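Local coordinates for V-type ATP synthase alpha chain (Thermoplasma volcanium, PDB 4O1S), which is an intein, a mostly beta-stranded splicing domain of the Hint type, from subunit A of a V-type ATPase, at residues V79-I84 with D132-I137; G86-V91 with G160-L165; D24-E29 with R68-G73; K4-E9 with I20-L25. All coordinates share one frame; numbering follows the deposited sequence. Where two conformers were deposited one is given.

Interaction 1 (V79-I84 with D132-I137). With SO4 (sulfate ion), chain F.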
loop_
_atom_site.group_PDB
_atom_site.type_symbol
_atom_site.label_atom_id
_atom_site.label_comp_id
_atom_site.label_asym_id
_atom_site.label_seq_id
_atom_site.Cartn_x
_atom_site.Cartn_y
_atom_site.Cartn_z
ATOM N N VAL A 79 -9.803 -2.427 -6.909
ATOM C CA VAL A 79 -9.118 -2.558 -8.194
ATOM C C VAL A 79 -7.949 -3.524 -8.035
ATOM O O VAL A 79 -7.056 -3.305 -7.212
ATOM C CB VAL A 79 -8.570 -1.213 -8.634
ATOM C CG1 VAL A 79 -7.984 -1.323 -10.043
ATOM C CG2 VAL A 79 -9.674 -0.138 -8.537
ATOM N N ARG A 80 -7.966 -4.613 -8.795
ATOM C CA ARG A 80 -6.919 -5.623 -8.659
ATOM C C ARG A 80 -6.026 -5.488 -9.861
ATOM O O ARG A 80 -6.485 -5.526 -11.005
ATOM C CB ARG A 80 -7.509 -7.027 -8.589
ATOM C CG ARG A 80 -8.826 -7.086 -7.821
ATOM C CD ARG A 80 -8.976 -8.421 -7.172
ATOM N NE ARG A 80 -10.210 -8.594 -6.399
ATOM C CZ ARG A 80 -10.255 -8.662 -5.066
ATOM N NH1 ARG A 80 -9.131 -8.533 -4.350
ATOM N NH2 ARG A 80 -11.426 -8.857 -4.446
ATOM N N ILE A 81 -4.747 -5.291 -9.589
ATOM C CA ILE A 81 -3.768 -4.997 -10.625
ATOM C C ILE A 81 -2.713 -6.083 -10.710
ATOM O O ILE A 81 -2.147 -6.522 -9.699
ATOM C CB ILE A 81 -3.044 -3.693 -10.312
ATOM C CG1 ILE A 81 -4.065 -2.570 -10.157
ATOM C CG2 ILE A 81 -2.010 -3.373 -11.389
ATOM C CD1 ILE A 81 -3.563 -1.415 -9.347
ATOM N N GLU A 82 -2.429 -6.500 -11.928
ATOM C CA GLU A 82 -1.414 -7.502 -12.146
ATOM C C GLU A 82 -0.471 -7.050 -13.258
ATOM O O GLU A 82 -0.911 -6.561 -14.314
ATOM C CB GLU A 82 -2.102 -8.776 -12.541
ATOM C CG GLU A 82 -1.438 -9.991 -12.089
ATOM C CD GLU A 82 -2.454 -11.060 -12.005
ATOM O OE1 GLU A 82 -2.257 -12.103 -12.664
ATOM O OE2 GLU A 82 -3.478 -10.822 -11.314
ATOM N N THR A 83 0.824 -7.213 -13.022
ATOM C CA THR A 83 1.837 -6.774 -13.985
ATOM C C THR A 83 2.411 -7.952 -14.744
ATOM O O THR A 83 2.275 -9.104 -14.334
ATOM C CB THR A 83 3.000 -6.080 -13.289
ATOM O OG1 THR A 83 3.640 -7.007 -12.401
ATOM C CG2 THR A 83 2.512 -4.884 -12.494
ATOM N N ILE A 84 3.076 -7.660 -15.846
ATOM C CA ILE A 84 3.699 -8.718 -16.621
ATOM C C ILE A 84 4.700 -9.445 -15.755
ATOM O O ILE A 84 4.806 -10.660 -15.812
ATOM C CB ILE A 84 4.425 -8.147 -17.817
ATOM C CG1 ILE A 84 3.452 -7.295 -18.623
ATOM C CG2 ILE A 84 5.023 -9.260 -18.637
ATOM C CD1 ILE A 84 3.732 -7.260 -20.054
ATOM N N ASP A 132 6.980 -1.715 -14.207
ATOM C CA ASP A 132 6.430 -2.946 -14.719
ATOM C C ASP A 132 5.114 -2.639 -15.441
ATOM O O ASP A 132 4.266 -1.899 -14.923
ATOM C CB ASP A 132 6.211 -3.893 -13.538
ATOM C CG ASP A 132 6.144 -5.320 -13.957
ATOM O OD1 ASP A 132 6.115 -5.547 -15.200
ATOM O OD2 ASP A 132 6.114 -6.187 -13.041
ATOM N N ARG A 133 4.959 -3.180 -16.643
ATOM C CA ARG A 133 3.741 -2.950 -17.412
ATOM C C ARG A 133 2.588 -3.670 -16.729
ATOM O O ARG A 133 2.717 -4.842 -16.343
ATOM C CB ARG A 133 3.894 -3.457 -18.849
ATOM C CG ARG A 133 4.921 -2.649 -19.616
ATOM C CD ARG A 133 5.005 -3.000 -21.088
ATOM N NE ARG A 133 5.604 -1.888 -21.821
ATOM C CZ ARG A 133 4.903 -0.880 -22.329
ATOM N NH1 ARG A 133 3.581 -0.875 -22.203
ATOM N NH2 ARG A 133 5.511 0.110 -22.971
ATOM N N VAL A 134 1.464 -2.976 -16.548
ATOM C CA VAL A 134 0.301 -3.692 -16.073
ATOM C C VAL A 134 -0.312 -4.509 -17.211
ATOM O O VAL A 134 -0.539 -4.008 -18.328
ATOM C CB VAL A 134 -0.719 -2.831 -15.279
ATOM C CG1 VAL A 134 -0.180 -1.448 -15.009
ATOM C CG2 VAL A 134 -2.096 -2.812 -15.940
ATOM N N LYS A 135 -0.500 -5.790 -16.887
ATOM C CA LYS A 135 -1.023 -6.820 -17.758
ATOM C C LYS A 135 -2.541 -6.800 -17.660
ATOM O O LYS A 135 -3.255 -6.985 -18.652
ATOM C CB LYS A 135 -0.505 -8.157 -17.234
ATOM C CG LYS A 135 -0.931 -9.407 -17.970
ATOM C CD LYS A 135 -0.525 -10.629 -17.130
ATOM C CE LYS A 135 -0.718 -11.936 -17.892
ATOM N NZ LYS A 135 -0.437 -13.117 -17.019
ATOM N N SER A 136 -3.039 -6.595 -16.446
ATOM C CA SER A 136 -4.471 -6.651 -16.244
ATOM C C SER A 136 -4.951 -5.845 -15.050
ATOM O O SER A 136 -4.250 -5.706 -14.055
ATOM C CB SER A 136 -4.914 -8.088 -16.057
ATOM O OG SER A 136 -5.324 -8.240 -14.720
ATOM N N ILE A 137 -6.166 -5.328 -15.173
ATOM C CA ILE A 137 -6.818 -4.572 -14.115
ATOM C C ILE A 137 -8.235 -5.077 -13.981
ATOM O O ILE A 137 -8.956 -5.189 -14.972
ATOM C CB ILE A 137 -6.880 -3.082 -14.455
ATOM C CG1 ILE A 137 -5.469 -2.538 -14.704
ATOM C CG2 ILE A 137 -7.520 -2.338 -13.333
ATOM C CD1 ILE A 137 -5.440 -1.133 -15.195
HETATM S S SO4 F . -10.718 -9.730 -0.539
HETATM O O1 SO4 F . -9.435 -9.337 -1.145
HETATM O O2 SO4 F . -11.069 -8.829 0.566
HETATM O O3 SO4 F . -11.769 -9.681 -1.560
HETATM O O4 SO4 F . -10.635 -11.092 -0.001
HETATM O O HOH W 1 -6.022 -7.775 -12.335
#
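Strands 79-83 and 132-137 run antiparallel, with 133° between the N-to-C directions of the two short segments: Ile81 faces Ile137 in a non-hydrogen-bonded pair, Glu82 faces Ser136 in a hydrogen-bonded one, and the register then slips by one so that Thr83 meets Val134. The slip is a classic beta bulge, because Glu82 O accepts from both Lys135 N (2.7 Å) and Ser136 N (3.0 Å), while Glu82 N donates back to Ser136 O. Past the bulge, Ile84 N bonds to Arg133 O. The Thr83 and Asp132 side chains cross at about a right angle. With chi1 at 62°, Thr83 OG1 lies between the backbone N and the carbonyl carbon, and donates to Asp132 OD2 at 2.7 Å from above the carboxylate, 65° out of its plane. Apolar groups pack on the Ile81-Ile137 face: Val79 and Ile137 point the same way side by side, with CG1 of Val79 3.5 Å from CG2 of Ile137, and Ile81 CG2 is 4.1 Å from Val134 CB. A water donates to Arg80 O and lies close to Ser136 OG. The Arg80 guanidinium leads away, pairing through NE with Glu140 and donating from NH2 to sulfate O3 at 3.0 Å. Since Asp132 also accepts from Gly85 N and forms a salt bridge with Arg87, its buried carboxylate is met by three groups, which would be expected to favour its charged form.

Interaction 2 (G86-V91 with G160-L165)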
loop_
_atom_site.group_PDB
_atom_site.type_symbol
_atom_site.label_atom_id
_atom_site.label_comp_id
_atom_site.label_asym_id
_atom_site.label_seq_id
_atom_site.Cartn_x
_atom_site.Cartn_y
_atom_site.Cartn_z
ATOM N N GLY A 86 4.569 -10.277 -12.801
ATOM C CA GLY A 86 3.985 -11.087 -11.733
ATOM C C GLY A 86 3.749 -10.347 -10.438
ATOM O O GLY A 86 3.686 -10.943 -9.385
ATOM N N ARG A 87 3.635 -9.030 -10.516
ATOM C CA ARG A 87 3.373 -8.233 -9.333
ATOM C C ARG A 87 1.889 -7.933 -9.233
ATOM O O ARG A 87 1.209 -7.779 -10.256
ATOM C CB ARG A 87 4.146 -6.924 -9.399
ATOM C CG ARG A 87 5.634 -7.118 -9.434
ATOM C CD ARG A 87 6.348 -5.801 -9.375
ATOM N NE ARG A 87 7.739 -6.031 -9.055
ATOM C CZ ARG A 87 8.655 -6.360 -9.953
ATOM N NH1 ARG A 87 8.331 -6.469 -11.238
ATOM N NH2 ARG A 87 9.897 -6.572 -9.562
ATOM N N SER A 88 1.383 -7.847 -8.007
ATOM C CA SER A 88 -0.043 -7.610 -7.800
ATOM C C SER A 88 -0.371 -6.849 -6.518
ATOM O O SER A 88 0.339 -6.942 -5.504
ATOM C CB SER A 88 -0.817 -8.921 -7.834
ATOM O OG SER A 88 -0.562 -9.657 -6.658
ATOM N N VAL A 89 -1.449 -6.083 -6.584
ATOM C CA VAL A 89 -2.028 -5.492 -5.393
ATOM C C VAL A 89 -3.500 -5.170 -5.701
ATOM O O VAL A 89 -3.854 -4.837 -6.836
ATOM C CB VAL A 89 -1.229 -4.260 -4.947
ATOM C CG1 VAL A 89 -1.343 -3.146 -5.985
ATOM C CG2 VAL A 89 -1.668 -3.787 -3.556
ATOM N N SER A 90 -4.369 -5.344 -4.714
ATOM C CA SER A 90 -5.765 -4.943 -4.858
ATOM C C SER A 90 -5.928 -3.709 -3.988
ATOM O O SER A 90 -5.566 -3.703 -2.798
ATOM C CB SER A 90 -6.740 -6.054 -4.428
ATOM O OG SER A 90 -6.600 -7.237 -5.209
ATOM N N VAL A 91 -6.422 -2.635 -4.583
ATOM C CA VAL A 91 -6.564 -1.401 -3.829
ATOM C C VAL A 91 -7.889 -0.726 -4.117
ATOM O O VAL A 91 -8.646 -1.080 -5.024
ATOM C CB VAL A 91 -5.415 -0.401 -4.099
ATOM C CG1 VAL A 91 -4.059 -1.014 -3.726
ATOM C CG2 VAL A 91 -5.427 0.024 -5.560
ATOM N N GLY A 160 4.339 -2.335 -0.767
ATOM C CA GLY A 160 3.446 -3.414 -0.407
ATOM C C GLY A 160 2.971 -4.181 -1.621
ATOM O O GLY A 160 3.301 -3.846 -2.764
ATOM N N GLY A 161 2.186 -5.218 -1.373
ATOM C CA GLY A 161 1.728 -6.061 -2.456
ATOM C C GLY A 161 2.751 -7.111 -2.835
ATOM O O GLY A 161 3.896 -7.121 -2.370
ATOM N N GLU A 162 2.316 -8.027 -3.681
ATOM C CA GLU A 162 3.215 -8.998 -4.252
ATOM C C GLU A 162 4.195 -8.307 -5.201
ATOM O O GLU A 162 3.796 -7.837 -6.262
ATOM C CB GLU A 162 2.392 -10.021 -5.023
ATOM C CG GLU A 162 1.754 -11.044 -4.138
ATOM C CD GLU A 162 2.784 -12.010 -3.615
ATOM O OE1 GLU A 162 3.829 -12.191 -4.299
ATOM O OE2 GLU A 162 2.552 -12.567 -2.519
ATOM N N GLY A 163 5.471 -8.231 -4.832
ATOM C CA GLY A 163 6.475 -7.749 -5.767
ATOM C C GLY A 163 6.877 -6.315 -5.500
ATOM O O GLY A 163 7.341 -5.617 -6.401
ATOM N N LEU A 164 6.681 -5.882 -4.257
ATOM C CA LEU A 164 7.144 -4.585 -3.791
ATOM C C LEU A 164 6.662 -3.429 -4.666
ATOM O O LEU A 164 7.464 -2.628 -5.172
ATOM C CB LEU A 164 8.671 -4.560 -3.691
ATOM C CG LEU A 164 9.385 -5.751 -3.056
ATOM C CD1 LEU A 164 10.856 -5.479 -3.025
ATOM C CD2 LEU A 164 8.919 -6.009 -1.661
ATOM N N LEU A 165 5.352 -3.343 -4.854
ATOM C CA LEU A 165 4.796 -2.183 -5.528
ATOM C C LEU A 165 4.868 -0.966 -4.603
ATOM O O LEU A 165 4.933 -1.089 -3.353
ATOM C CB LEU A 165 3.363 -2.447 -5.960
ATOM C CG LEU A 165 3.239 -3.601 -6.953
ATOM C CD1 LEU A 165 1.814 -4.145 -6.974
ATOM C CD2 LEU A 165 3.660 -3.144 -8.351
HETATM O O HOH W 2 10.394 -6.785 -6.694
#
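Ser88 and Glu162 form a single antiparallel bridge, a hydrogen-bonded pair whose CA atoms are 5.0 Å apart. Ser88 N donates to Glu162 O at 3.0 Å; the return bond from Glu162 N to Ser88 O is weak, bent to 128° at the hydrogen. The more closely fitted part of the contact lies to either side of this pair. There the bare backbone of Gly161 and Gly163 packs on Ser88 and Arg87 with no side chain between, Gly161 CA lying 3.5 Å from Ser88 O; both glycines have positive phi, which favours this residue. Arg87, extended from CG to NE, brings NE to 2.7 Å from Gly163 O, and that oxygen sits at the edge of the guanidinium, only 1° out of its plane. The two methyls of Leu165 divide their work: CD1 meets Val89 CG1 at 3.5 Å in the buried layer, whereas CD2 lies 3.9 Å from Arg87 CD. The solvent side is looser. Glu162 bends at chi2 (-73°), and beyond CB and CG, which pass Ser88 OG, its carboxylate leads away from strand 88-91. Water 2 accepts from Arg87 NH2 at 2.9 Å and donates weakly to Gly163 O. Strands 158-160 and 165-168 form a beta hairpin closed by a type II turn at 161-164, with Gly163 third. The Ser88-Glu162 and Arg87 NE bonds dock it on strand 88-91, an outer strand of the sheet holding strand 77-83, in the mostly beta Hint fold of inteins.

Interaction 3 (D24-E29 with R68-G73)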
loop_
_atom_site.group_PDB
_atom_site.type_symbol
_atom_site.label_atom_id
_atom_site.label_comp_id
_atom_site.label_asym_id
_atom_site.label_seq_id
_atom_site.Cartn_x
_atom_site.Cartn_y
_atom_site.Cartn_z
ATOM N N ASP A 24 -3.544 -9.028 9.107
ATOM C CA ASP A 24 -3.021 -9.747 10.265
ATOM C C ASP A 24 -2.305 -8.801 11.219
ATOM O O ASP A 24 -2.463 -8.886 12.455
ATOM C CB ASP A 24 -2.084 -10.879 9.838
ATOM C CG ASP A 24 -2.803 -11.968 9.063
ATOM O OD1 ASP A 24 -4.043 -12.088 9.238
ATOM O OD2 ASP A 24 -2.144 -12.689 8.274
ATOM N N LEU A 25 -1.519 -7.903 10.629
ATOM C CA LEU A 25 -0.815 -6.873 11.372
ATOM C C LEU A 25 -1.812 -6.026 12.156
ATOM O O LEU A 25 -1.643 -5.786 13.349
ATOM C CB LEU A 25 -0.054 -5.985 10.398
ATOM C CG LEU A 25 0.504 -4.696 10.995
ATOM C CD1 LEU A 25 1.446 -5.029 12.141
ATOM C CD2 LEU A 25 1.211 -3.885 9.942
ATOM N N TYR A 26 -2.853 -5.582 11.468
ATOM C CA TYR A 26 -3.903 -4.801 12.086
ATOM C C TYR A 26 -4.516 -5.543 13.268
ATOM O O TYR A 26 -4.703 -4.983 14.357
ATOM C CB TYR A 26 -5.004 -4.448 11.067
ATOM C CG TYR A 26 -6.002 -3.449 11.634
ATOM C CD1 TYR A 26 -5.793 -2.071 11.503
ATOM C CD2 TYR A 26 -7.144 -3.884 12.321
ATOM C CE1 TYR A 26 -6.696 -1.159 12.034
ATOM C CE2 TYR A 26 -8.041 -2.979 12.862
ATOM C CZ TYR A 26 -7.808 -1.625 12.719
ATOM O OH TYR A 26 -8.698 -0.737 13.263
ATOM N N SER A 27 -4.830 -6.808 13.046
ATOM C CA SER A 27 -5.590 -7.567 14.016
ATOM C C SER A 27 -4.783 -7.726 15.290
ATOM O O SER A 27 -5.309 -7.636 16.418
ATOM C CB SER A 27 -5.902 -8.941 13.447
ATOM O OG SER A 27 -6.844 -9.591 14.268
ATOM N N SER A 28 -3.493 -7.973 15.092
ATOM C CA SER A 28 -2.567 -8.186 16.190
ATOM C C SER A 28 -2.391 -6.908 17.016
ATOM O O SER A 28 -2.482 -6.924 18.246
ATOM C CB SER A 28 -1.221 -8.644 15.636
ATOM O OG SER A 28 -0.307 -8.847 16.701
ATOM N N GLU A 29 -2.150 -5.801 16.321
ATOM C CA GLU A 29 -1.949 -4.520 16.966
ATOM C C GLU A 29 -3.219 -4.068 17.687
ATOM O O GLU A 29 -3.165 -3.386 18.699
ATOM C CB GLU A 29 -1.518 -3.491 15.922
ATOM C CG GLU A 29 -0.151 -3.772 15.329
ATOM C CD GLU A 29 0.941 -3.578 16.348
ATOM O OE1 GLU A 29 0.687 -2.893 17.360
ATOM O OE2 GLU A 29 2.051 -4.106 16.148
ATOM N N ARG A 68 2.832 4.954 12.701
ATOM C CA ARG A 68 2.233 5.126 14.033
ATOM C C ARG A 68 0.727 4.925 14.090
ATOM O O ARG A 68 0.172 4.713 15.163
ATOM C CB ARG A 68 2.658 6.464 14.666
ATOM C CG ARG A 68 4.171 6.489 14.913
ATOM C CD ARG A 68 4.685 7.584 15.853
ATOM N NE ARG A 68 4.380 8.949 15.415
ATOM C CZ ARG A 68 5.158 9.687 14.622
ATOM N NH1 ARG A 68 6.298 9.192 14.150
ATOM N NH2 ARG A 68 4.792 10.922 14.292
ATOM N N LEU A 69 0.073 4.982 12.932
ATOM C CA LEU A 69 -1.364 4.732 12.833
ATOM C C LEU A 69 -1.674 3.634 11.831
ATOM O O LEU A 69 -1.059 3.571 10.765
ATOM C CB LEU A 69 -2.104 5.979 12.382
ATOM C CG LEU A 69 -2.152 7.155 13.337
ATOM C CD1 LEU A 69 -3.257 8.061 12.891
ATOM C CD2 LEU A 69 -2.399 6.689 14.741
ATOM N N LEU A 70 -2.637 2.783 12.176
ATOM C CA LEU A 70 -3.178 1.827 11.230
ATOM C C LEU A 70 -4.643 2.150 11.109
ATOM O O LEU A 70 -5.260 2.625 12.066
ATOM C CB LEU A 70 -3.041 0.388 11.728
ATOM C CG LEU A 70 -1.650 -0.099 12.108
ATOM C CD1 LEU A 70 -1.725 -1.546 12.544
ATOM C CD2 LEU A 70 -0.681 0.083 10.959
ATOM N N TYR A 71 -5.189 1.869 9.931
ATOM C CA TYR A 71 -6.578 2.134 9.619
ATOM C C TYR A 71 -7.242 0.884 9.049
ATOM O O TYR A 71 -6.625 0.088 8.318
ATOM C CB TYR A 71 -6.672 3.310 8.633
ATOM C CG TYR A 71 -8.003 3.438 7.899
ATOM C CD1 TYR A 71 -9.105 4.037 8.505
ATOM C CD2 TYR A 71 -8.153 2.977 6.589
ATOM C CE1 TYR A 71 -10.320 4.163 7.830
ATOM C CE2 TYR A 71 -9.366 3.098 5.911
ATOM C CZ TYR A 71 -10.436 3.690 6.537
ATOM O OH TYR A 71 -11.629 3.816 5.868
ATOM N N LYS A 72 -8.509 0.705 9.409
ATOM C CA LYS A 72 -9.333 -0.330 8.815
ATOM C C LYS A 72 -10.687 0.258 8.497
ATOM O O LYS A 72 -11.332 0.855 9.362
ATOM C CB LYS A 72 -9.486 -1.509 9.767
ATOM C CG LYS A 72 -10.471 -2.551 9.290
ATOM C CD LYS A 72 -10.625 -3.700 10.274
ATOM C CE LYS A 72 -12.006 -4.318 10.159
ATOM N NZ LYS A 72 -12.072 -5.539 11.000
ATOM N N GLY A 73 -11.124 0.096 7.257
ATOM C CA GLY A 73 -12.413 0.616 6.845
ATOM C C GLY A 73 -13.173 -0.348 5.961
ATOM O O GLY A 73 -12.963 -1.565 6.004
#
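Tyr26 carries its CG anti to the backbone N (chi1 -171°), and the ring beyond it drops from the helix onto Leu70 and Lys72 of the strand; Lys72 likewise holds its CG anti to its own N and extends from there. The two side chains meet crosswise in a CH-pi contact: Lys72 CB stands over one face of the Tyr26 ring, 3.7 Å from the centroid and 23° off the normal. It is displaced from the centre toward the hydroxyl-bearing carbon, Tyr26 CZ, which is 3.4 Å away. Farther along the lysine, CD passes Tyr26 CE2 at 3.7 Å, so the aliphatic chain rather than the ammonium does the touching. Leu70 and the tyrosine run past one another with opposed directions, which brings Leu70 CB to 3.7 Å from Tyr26 CD1. Leu70 CD1 rests against the helix, 3.9 Å from Glu29 CG and 4.2 Å from Leu25 CG. These residues follow the helical spacing of one turn, Leu25 and Tyr26 to Glu29, while Leu70 and Lys72 are two apart on one face of the strand. Helix 24-29 thus lies across strand 68-73 at 111°, on the five-stranded antiparallel sheet. There Tyr26 OH bonds to Glu44 of neighbouring strand 43-58, its ring meets Tyr147 edge-to-face, and Leu70 also touches Leu149; both of the latter belong to strand 143-149 at the other flank of strand 61-75.

Interaction 4 (K4-E9 with I20-L25). Unlike the reference sequence in segment 4-9: Ala5 (reference Cys). With SO4 (sulfate ion), chain F.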
loop_
_atom_site.group_PDB
_atom_site.type_symbol
_atom_site.label_atom_id
_atom_site.label_comp_id
_atom_site.label_asym_id
_atom_site.label_seq_id
_atom_site.Cartn_x
_atom_site.Cartn_y
_atom_site.Cartn_z
ATOM N N LYS A 4 -8.022 6.367 0.372
ATOM C CA LYS A 4 -7.028 5.451 -0.151
ATOM C C LYS A 4 -6.792 4.295 0.817
ATOM O O LYS A 4 -6.507 4.526 2.001
ATOM C CB LYS A 4 -5.732 6.201 -0.400
ATOM C CG LYS A 4 -5.841 7.092 -1.591
ATOM C CD LYS A 4 -4.537 7.753 -1.891
ATOM C CE LYS A 4 -4.540 9.145 -1.323
ATOM N NZ LYS A 4 -4.284 10.162 -2.382
ATOM N N ALA A 5 -6.908 3.062 0.318
ATOM C CA ALA A 5 -6.696 1.884 1.149
ATOM C C ALA A 5 -6.377 0.624 0.301
ATOM O O ALA A 5 -6.489 0.641 -0.932
ATOM C CB ALA A 5 -7.918 1.655 2.064
ATOM N N VAL A 6 -5.971 -0.457 0.964
ATOM C CA VAL A 6 -5.624 -1.694 0.277
ATOM C C VAL A 6 -6.353 -2.905 0.886
ATOM O O VAL A 6 -6.902 -2.850 2.006
ATOM C CB VAL A 6 -4.099 -1.944 0.325
ATOM C CG1 VAL A 6 -3.336 -0.736 -0.240
ATOM C CG2 VAL A 6 -3.664 -2.235 1.754
ATOM N N SER A 7 -6.373 -3.997 0.131
ATOM C CA SER A 7 -7.002 -5.217 0.598
ATOM C C SER A 7 -6.236 -5.768 1.790
ATOM O O SER A 7 -5.043 -5.493 1.965
ATOM C CB SER A 7 -7.048 -6.250 -0.521
ATOM O OG SER A 7 -6.918 -7.553 0.016
ATOM N N GLY A 8 -6.915 -6.560 2.607
ATOM C CA GLY A 8 -6.315 -7.027 3.839
ATOM C C GLY A 8 -5.253 -8.065 3.567
ATOM O O GLY A 8 -4.485 -8.445 4.460
ATOM N N GLU A 9 -5.212 -8.530 2.320
ATOM C CA GLU A 9 -4.297 -9.604 1.932
ATOM C C GLU A 9 -2.964 -9.021 1.530
ATOM O O GLU A 9 -2.024 -9.743 1.265
ATOM C CB GLU A 9 -4.880 -10.399 0.769
ATOM C CG GLU A 9 -6.177 -11.100 1.122
ATOM C CD GLU A 9 -5.960 -12.251 2.102
ATOM O OE1 GLU A 9 -4.856 -12.860 2.054
ATOM O OE2 GLU A 9 -6.891 -12.546 2.904
ATOM N N ILE A 20 4.243 -9.526 6.303
ATOM C CA ILE A 20 2.978 -9.745 6.969
ATOM C C ILE A 20 1.824 -9.112 6.188
ATOM O O ILE A 20 1.951 -8.014 5.616
ATOM C CB ILE A 20 3.024 -9.215 8.427
ATOM C CG1 ILE A 20 1.845 -9.740 9.231
ATOM C CG2 ILE A 20 3.027 -7.684 8.476
ATOM C CD1 ILE A 20 1.901 -9.306 10.668
ATOM N N LYS A 21 0.712 -9.835 6.135
ATOM C CA LYS A 21 -0.487 -9.327 5.497
ATOM C C LYS A 21 -1.037 -8.217 6.373
ATOM O O LYS A 21 -1.075 -8.359 7.603
ATOM C CB LYS A 21 -1.520 -10.438 5.375
ATOM C CG LYS A 21 -1.187 -11.498 4.350
ATOM C CD LYS A 21 -2.298 -12.506 4.293
ATOM C CE LYS A 21 -1.809 -13.862 3.857
ATOM N NZ LYS A 21 -2.760 -14.877 4.363
ATOM N N ILE A 22 -1.463 -7.117 5.759
ATOM C CA ILE A 22 -1.927 -5.960 6.530
ATOM C C ILE A 22 -3.093 -6.297 7.486
ATOM O O ILE A 22 -3.156 -5.795 8.600
ATOM C CB ILE A 22 -2.235 -4.743 5.632
ATOM C CG1 ILE A 22 -2.394 -3.477 6.478
ATOM C CG2 ILE A 22 -3.465 -4.986 4.748
ATOM C CD1 ILE A 22 -2.116 -2.144 5.689
ATOM N N LYS A 23 -3.985 -7.187 7.083
ATOM C CA LYS A 23 -5.096 -7.525 7.960
ATOM C C LYS A 23 -4.626 -8.259 9.219
ATOM O O LYS A 23 -5.231 -8.117 10.287
ATOM C CB LYS A 23 -6.149 -8.347 7.219
ATOM C CG LYS A 23 -5.763 -9.795 6.999
ATOM C CD LYS A 23 -6.843 -10.468 6.181
ATOM C CE LYS A 23 -6.527 -11.926 5.942
ATOM N NZ LYS A 23 -5.964 -12.516 7.180
ATOM N N ASP A 24 -3.544 -9.028 9.107
ATOM C CA ASP A 24 -3.021 -9.747 10.265
ATOM C C ASP A 24 -2.305 -8.801 11.219
ATOM O O ASP A 24 -2.463 -8.886 12.455
ATOM C CB ASP A 24 -2.084 -10.879 9.838
ATOM C CG ASP A 24 -2.803 -11.968 9.063
ATOM O OD1 ASP A 24 -4.043 -12.088 9.238
ATOM O OD2 ASP A 24 -2.144 -12.689 8.274
ATOM N N LEU A 25 -1.519 -7.903 10.629
ATOM C CA LEU A 25 -0.815 -6.873 11.372
ATOM C C LEU A 25 -1.812 -6.026 12.156
ATOM O O LEU A 25 -1.643 -5.786 13.349
ATOM C CB LEU A 25 -0.054 -5.985 10.398
ATOM C CG LEU A 25 0.504 -4.696 10.995
ATOM C CD1 LEU A 25 1.446 -5.029 12.141
ATOM C CD2 LEU A 25 1.211 -3.885 9.942
HETATM S S SO4 F . -10.718 -9.730 -0.539
HETATM O O1 SO4 F . -9.435 -9.337 -1.145
HETATM O O2 SO4 F . -11.069 -8.829 0.566
HETATM O O3 SO4 F . -11.769 -9.681 -1.560
HETATM O O4 SO4 F . -10.635 -11.092 -0.001
#
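Lys23 N donates to Gly8 O at 3.0 Å, with 158° at the hydrogen. The same lysine binds its neighbour through its other end: Lys23 NZ forms a salt bridge with Asp24 OD1 at 2.8 Å. Glu9 is more loosely held, its OE1 making a long salt bridge of 3.7 Å to Lys21 NZ. With its CG anti to the carbonyl carbon (chi1 -63°) and a bend at chi2, Glu9 runs side by side with both Lys21 and Lys23. On the amino-terminal side Ser7 OG accepts from Glu9 N at 3.0 Å, an ST turn, and donates to sulfate O1 at 3.3 Å; the sulfate, probably from the crystallisation liquor, is also held by Arg80. Packing comes last: Lys23 CB and CG lie over Gly8, CB 3.6 Å from Gly8 CA, while Ile22 CG2 meets Ser7 O and touches Val6 CG2 at 4.1 Å; Ile22 continues onto Tyr147. Lys21 occupies the N-cap position of helix 22-31. The first amides of a helix lack an acceptor one turn back within it; for Lys23 N, Gly8 O takes that role, and the nearby negative charge of Glu9 would probably suit the positive end of the helix dipole.

In the fold
From the N terminus, interaction 4 closes the shortest loop, joining residues 4-9 to the start of helix 22-31. Interaction 3 begins where it ends, sharing Asp24 and Leu25; together they join the helix region to the five-stranded sheet. Interaction 1 opens on strand 77-83; interaction 2 opens at 86-91 before interaction 1 closes at 132-137, and closes at 160-165, so these two cross. Interaction 1 lies within the sheet of strands 77-83, 88-91 and 129-141, and interaction 2 joins that sheet to the 158-168 hairpin; they share the Asp132 carboxylate. Ser7 N and Ser90 O, a probable hydrogen bond, link interactions 4 and 2. Interactions 1 and 3 lie on opposite sides of the chain's centre.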